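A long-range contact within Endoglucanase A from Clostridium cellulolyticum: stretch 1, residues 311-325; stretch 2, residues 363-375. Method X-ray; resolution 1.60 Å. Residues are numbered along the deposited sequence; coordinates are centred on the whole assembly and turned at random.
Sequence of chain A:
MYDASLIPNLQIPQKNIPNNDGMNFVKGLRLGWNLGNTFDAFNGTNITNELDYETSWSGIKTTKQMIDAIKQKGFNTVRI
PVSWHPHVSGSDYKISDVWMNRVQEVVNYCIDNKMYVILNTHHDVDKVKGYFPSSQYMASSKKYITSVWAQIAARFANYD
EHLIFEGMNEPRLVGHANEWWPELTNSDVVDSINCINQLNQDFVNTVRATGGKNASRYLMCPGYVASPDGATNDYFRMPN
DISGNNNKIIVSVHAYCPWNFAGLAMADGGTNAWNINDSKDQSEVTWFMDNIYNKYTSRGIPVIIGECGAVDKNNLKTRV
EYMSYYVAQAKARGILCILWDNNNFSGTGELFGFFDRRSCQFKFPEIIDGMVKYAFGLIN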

# COMPACT_ATOMS: atom_id res chain seq x y z
N VAL A 311 11.76 10.31 -2.69
CA VAL A 311 11.99 11.35 -1.70
C VAL A 311 12.54 12.64 -2.33
O VAL A 311 13.29 12.60 -3.30
CB VAL A 311 12.94 10.81 -0.59
CG1 VAL A 311 14.37 10.66 -1.11
CG2 VAL A 311 12.89 11.69 0.61
N ASP A 312 12.15 13.78 -1.78
CA ASP A 312 12.62 15.07 -2.29
C ASP A 312 14.11 15.28 -2.05
O ASP A 312 14.58 15.24 -0.91
CB ASP A 312 11.82 16.20 -1.62
CG ASP A 312 12.28 17.60 -2.05
OD1 ASP A 312 12.90 17.75 -3.13
OD2 ASP A 312 12.00 18.55 -1.30
N LYS A 313 14.85 15.48 -3.14
CA LYS A 313 16.29 15.73 -3.07
C LYS A 313 16.58 16.96 -3.92
O LYS A 313 17.64 17.07 -4.53
CB LYS A 313 17.08 14.52 -3.62
CG LYS A 313 17.09 13.31 -2.69
CD LYS A 313 17.71 12.09 -3.34
CE LYS A 313 17.73 10.93 -2.36
NZ LYS A 313 18.08 9.64 -3.00
N ASN A 314 15.64 17.91 -3.90
CA ASN A 314 15.72 19.14 -4.69
C ASN A 314 16.02 18.76 -6.14
O ASN A 314 16.92 19.32 -6.78
CB ASN A 314 16.81 20.08 -4.15
CG ASN A 314 16.51 20.57 -2.75
OD1 ASN A 314 15.45 21.16 -2.50
ND2 ASN A 314 17.42 20.31 -1.82
N ASN A 315 15.23 17.83 -6.66
CA ASN A 315 15.40 17.32 -8.02
C ASN A 315 14.05 17.12 -8.70
O ASN A 315 13.71 16.02 -9.13
CB ASN A 315 16.18 15.99 -7.98
CG ASN A 315 15.53 14.92 -7.08
OD1 ASN A 315 15.93 13.76 -7.10
ND2 ASN A 315 14.54 15.30 -6.28
N LEU A 316 13.30 18.22 -8.79
CA LEU A 316 11.97 18.22 -9.39
C LEU A 316 11.89 17.51 -10.74
O LEU A 316 11.15 16.55 -10.89
CB LEU A 316 11.45 19.65 -9.55
CG LEU A 316 10.02 20.01 -9.13
CD1 LEU A 316 9.56 21.22 -9.91
CD2 LEU A 316 9.06 18.87 -9.34
N LYS A 317 12.65 18.00 -11.72
CA LYS A 317 12.61 17.42 -13.06
C LYS A 317 12.83 15.92 -13.08
O LYS A 317 12.06 15.18 -13.69
CB LYS A 317 13.62 18.12 -13.98
CG LYS A 317 13.57 17.64 -15.44
CD LYS A 317 14.48 18.48 -16.32
CE LYS A 317 14.50 18.00 -17.76
NZ LYS A 317 15.32 16.76 -17.94
N THR A 318 13.88 15.47 -12.39
CA THR A 318 14.20 14.04 -12.34
C THR A 318 13.06 13.24 -11.70
O THR A 318 12.73 12.16 -12.18
CB THR A 318 15.52 13.80 -11.58
OG1 THR A 318 16.56 14.58 -12.18
CG2 THR A 318 15.91 12.33 -11.63
N ARG A 319 12.44 13.80 -10.66
CA ARG A 319 11.33 13.11 -10.01
C ARG A 319 10.07 13.08 -10.89
O ARG A 319 9.32 12.10 -10.87
CB ARG A 319 11.03 13.70 -8.63
CG ARG A 319 12.12 13.42 -7.59
CD ARG A 319 11.61 13.53 -6.14
NE ARG A 319 11.13 14.87 -5.80
CZ ARG A 319 10.18 15.13 -4.91
NH1 ARG A 319 9.60 14.14 -4.25
NH2 ARG A 319 9.79 16.37 -4.68
N VAL A 320 9.85 14.13 -11.67
CA VAL A 320 8.69 14.16 -12.57
C VAL A 320 8.88 13.06 -13.63
O VAL A 320 7.96 12.28 -13.91
CB VAL A 320 8.54 15.53 -13.28
CG1 VAL A 320 7.43 15.46 -14.34
CG2 VAL A 320 8.21 16.62 -12.26
N GLU A 321 10.08 12.98 -14.18
CA GLU A 321 10.40 11.98 -15.20
C GLU A 321 10.31 10.56 -14.65
O GLU A 321 9.69 9.68 -15.27
CB GLU A 321 11.79 12.26 -15.80
CG GLU A 321 11.82 13.54 -16.64
CD GLU A 321 13.23 13.99 -16.99
OE1 GLU A 321 14.16 13.73 -16.21
OE2 GLU A 321 13.39 14.63 -18.05
N TYR A 322 10.89 10.34 -13.47
CA TYR A 322 10.86 9.03 -12.82
C TYR A 322 9.43 8.57 -12.51
O TYR A 322 9.05 7.45 -12.89
CB TYR A 322 11.72 9.04 -11.54
CG TYR A 322 11.55 7.82 -10.65
CD1 TYR A 322 12.21 6.62 -10.92
CD2 TYR A 322 10.73 7.88 -9.52
CE1 TYR A 322 12.05 5.50 -10.09
CE2 TYR A 322 10.56 6.78 -8.68
CZ TYR A 322 11.22 5.60 -8.97
OH TYR A 322 11.05 4.52 -8.13
N MET A 323 8.64 9.40 -11.85
CA MET A 323 7.27 9.00 -11.51
C MET A 323 6.39 8.77 -12.75
O MET A 323 5.57 7.84 -12.77
CB MET A 323 6.60 9.98 -10.55
CG MET A 323 7.19 9.97 -9.12
SD MET A 323 7.32 8.29 -8.38
CE MET A 323 5.59 7.78 -8.32
N SER A 324 6.57 9.60 -13.78
CA SER A 324 5.80 9.46 -15.02
C SER A 324 6.10 8.12 -15.70
O SER A 324 5.18 7.39 -16.10
CB SER A 324 6.11 10.61 -16.00
OG SER A 324 5.60 11.84 -15.51
N TYR A 325 7.38 7.80 -15.81
CA TYR A 325 7.85 6.56 -16.42
C TYR A 325 7.37 5.34 -15.60
O TYR A 325 6.90 4.35 -16.16
CB TYR A 325 9.37 6.58 -16.50
CG TYR A 325 10.00 5.37 -17.17
CD1 TYR A 325 10.15 5.31 -18.55
CD2 TYR A 325 10.49 4.31 -16.40
CE1 TYR A 325 10.78 4.22 -19.16
CE2 TYR A 325 11.12 3.22 -17.00
CZ TYR A 325 11.26 3.18 -18.37
OH TYR A 325 11.90 2.11 -18.95
N LYS A 363 2.25 20.34 -3.32
CA LYS A 363 3.48 21.13 -3.36
C LYS A 363 4.36 20.89 -4.59
O LYS A 363 5.12 21.78 -5.00
CB LYS A 363 4.28 20.91 -2.08
CG LYS A 363 3.78 21.73 -0.91
CD LYS A 363 4.21 23.18 -1.03
CE LYS A 363 3.48 24.09 -0.05
NZ LYS A 363 2.07 24.35 -0.48
N PHE A 364 4.28 19.70 -5.18
CA PHE A 364 5.06 19.38 -6.38
C PHE A 364 4.03 18.87 -7.38
O PHE A 364 4.08 17.72 -7.81
CB PHE A 364 6.07 18.27 -6.06
CG PHE A 364 6.97 18.59 -4.90
CD1 PHE A 364 8.06 19.44 -5.05
CD2 PHE A 364 6.73 18.02 -3.65
CE1 PHE A 364 8.90 19.74 -3.97
CE2 PHE A 364 7.56 18.31 -2.56
CZ PHE A 364 8.65 19.17 -2.72
N PRO A 365 3.11 19.76 -7.82
CA PRO A 365 2.06 19.40 -8.76
C PRO A 365 2.47 18.74 -10.07
O PRO A 365 1.74 17.88 -10.57
CB PRO A 365 1.30 20.71 -8.97
CG PRO A 365 2.37 21.74 -8.82
CD PRO A 365 3.16 21.23 -7.63
N GLU A 366 3.63 19.10 -10.62
CA GLU A 366 4.09 18.51 -11.88
C GLU A 366 4.27 17.00 -11.75
O GLU A 366 3.97 16.26 -12.69
CB GLU A 366 5.41 19.14 -12.34
CG GLU A 366 5.33 20.63 -12.68
CD GLU A 366 5.67 21.54 -11.51
OE1 GLU A 366 5.60 21.09 -10.34
OE2 GLU A 366 6.02 22.71 -11.77
N ILE A 367 4.75 16.54 -10.60
CA ILE A 367 4.94 15.11 -10.37
C ILE A 367 3.60 14.40 -10.41
O ILE A 367 3.42 13.43 -11.15
CB ILE A 367 5.61 14.82 -9.00
CG1 ILE A 367 7.04 15.36 -8.98
CG2 ILE A 367 5.59 13.31 -8.71
CD1 ILE A 367 7.71 15.27 -7.60
N ILE A 368 2.63 14.93 -9.67
CA ILE A 368 1.32 14.29 -9.63
C ILE A 368 0.53 14.39 -10.95
O ILE A 368 -0.22 13.47 -11.31
CB ILE A 368 0.49 14.69 -8.35
CG1 ILE A 368 -0.73 15.51 -8.70
CG2 ILE A 368 1.37 15.36 -7.31
CD1 ILE A 368 -1.96 14.67 -8.81
N ASP A 369 0.73 15.48 -11.70
CA ASP A 369 0.04 15.62 -12.98
C ASP A 369 0.61 14.62 -13.99
O ASP A 369 -0.12 14.11 -14.84
CB ASP A 369 0.15 17.06 -13.51
CG ASP A 369 -0.70 18.04 -12.72
OD1 ASP A 369 -1.64 17.58 -12.03
OD2 ASP A 369 -0.43 19.25 -12.77
N GLY A 370 1.90 14.33 -13.86
CA GLY A 370 2.55 13.36 -14.72
C GLY A 370 2.00 11.97 -14.42
O GLY A 370 1.76 11.17 -15.33
N MET A 371 1.76 11.69 -13.14
CA MET A 371 1.20 10.40 -12.73
C MET A 371 -0.23 10.22 -13.24
O MET A 371 -0.59 9.16 -13.74
CB MET A 371 1.24 10.25 -11.21
CG MET A 371 2.64 10.15 -10.64
SD MET A 371 2.63 10.09 -8.83
CE MET A 371 1.89 8.46 -8.54
N VAL A 372 -1.05 11.26 -13.09
CA VAL A 372 -2.44 11.19 -13.54
C VAL A 372 -2.50 11.01 -15.06
O VAL A 372 -3.30 10.23 -15.58
CB VAL A 372 -3.24 12.46 -13.13
CG1 VAL A 372 -4.64 12.41 -13.71
CG2 VAL A 372 -3.31 12.55 -11.62
N LYS A 373 -1.61 11.70 -15.77
CA LYS A 373 -1.55 11.62 -17.22
C LYS A 373 -1.30 10.20 -17.72
O LYS A 373 -1.90 9.76 -18.70
CB LYS A 373 -0.48 12.58 -17.74
CG LYS A 373 -0.23 12.52 -19.23
CD LYS A 373 0.76 13.60 -19.64
CE LYS A 373 1.21 13.40 -21.08
NZ LYS A 373 0.05 13.19 -22.00
N TYR A 374 -0.45 9.45 -17.02
CA TYR A 374 -0.11 8.10 -17.43
C TYR A 374 -0.82 6.95 -16.72
O TYR A 374 -0.56 5.78 -17.02
CB TYR A 374 1.40 7.93 -17.41
CG TYR A 374 2.07 8.80 -18.45
CD1 TYR A 374 1.87 8.55 -19.82
CD2 TYR A 374 2.85 9.89 -18.09
CE1 TYR A 374 2.43 9.37 -20.79
CE2 TYR A 374 3.42 10.73 -19.06
CZ TYR A 374 3.20 10.46 -20.41
OH TYR A 374 3.73 11.30 -21.37
N ALA A 375 -1.74 7.28 -15.82
CA ALA A 375 -2.50 6.25 -15.11
C ALA A 375 -3.60 5.71 -16.03
O ALA A 375 -3.69 6.11 -17.19
CB ALA A 375 -3.11 6.84 -13.84

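Two helices, 316-325 and 365-374, run side by side in nearly the same direction, their axes 20° apart and 8.2 Å at closest approach. No hydrogen bond crosses between the stretches; packing and one cation-pi contact join them. I367 is the central knob. Its CA-to-CB bond points sideways, but with chi1 m and chi2 t the chain extends into a hole formed by L316, R319, V320 and M323: I367 CG1 lies 3.7 Å from V320 CG2 and 4.1 Å from L316 CD2, while I367 CG2 meets M323 CG at 3.7 Å. I367 CD1 lies over one face of the R319 guanidinium, 3.7 Å from R319 CZ. R319 also leaves its backbone sideways, and its m, t, m course brings the guanidinium over the face of the F364 ring. R319 CZ is 4.6 Å from the ring centroid, 4° off the normal, and R319 NH2 is 3.5 Å from F364 CD1. D312, chi1 t, adds charge here: D312 OD1 accepts a hydrogen bond from N314 N (2.9 Å) and forms a long salt bridge with R319 NH2 (3.7 Å), out of the guanidinium plane and thus electrostatic only. L316 has an off-well chi1 of -134°; its end comes nearer, with L316 CD1 4.0 Å from E366 OE1. Farther along, M323 folds through three m torsions, and its CE meets M371 CE at 3.8 Å. The helices come close at S324 and G370, whose CA atoms are 5.1 Å apart. S324, chi1 m, turns its hydroxyl back along its own helix, donating from S324 OG to V320 O (2.9 Å); the same OG sits 3.5 Å from G370 CA. An ideal CB on G370 would fall 2.4 Å from S324 OG, a clash, so the glycine leaves room for this hydroxyl. Beyond it, Y374 CD2 approaches S324 CB at 3.9 Å.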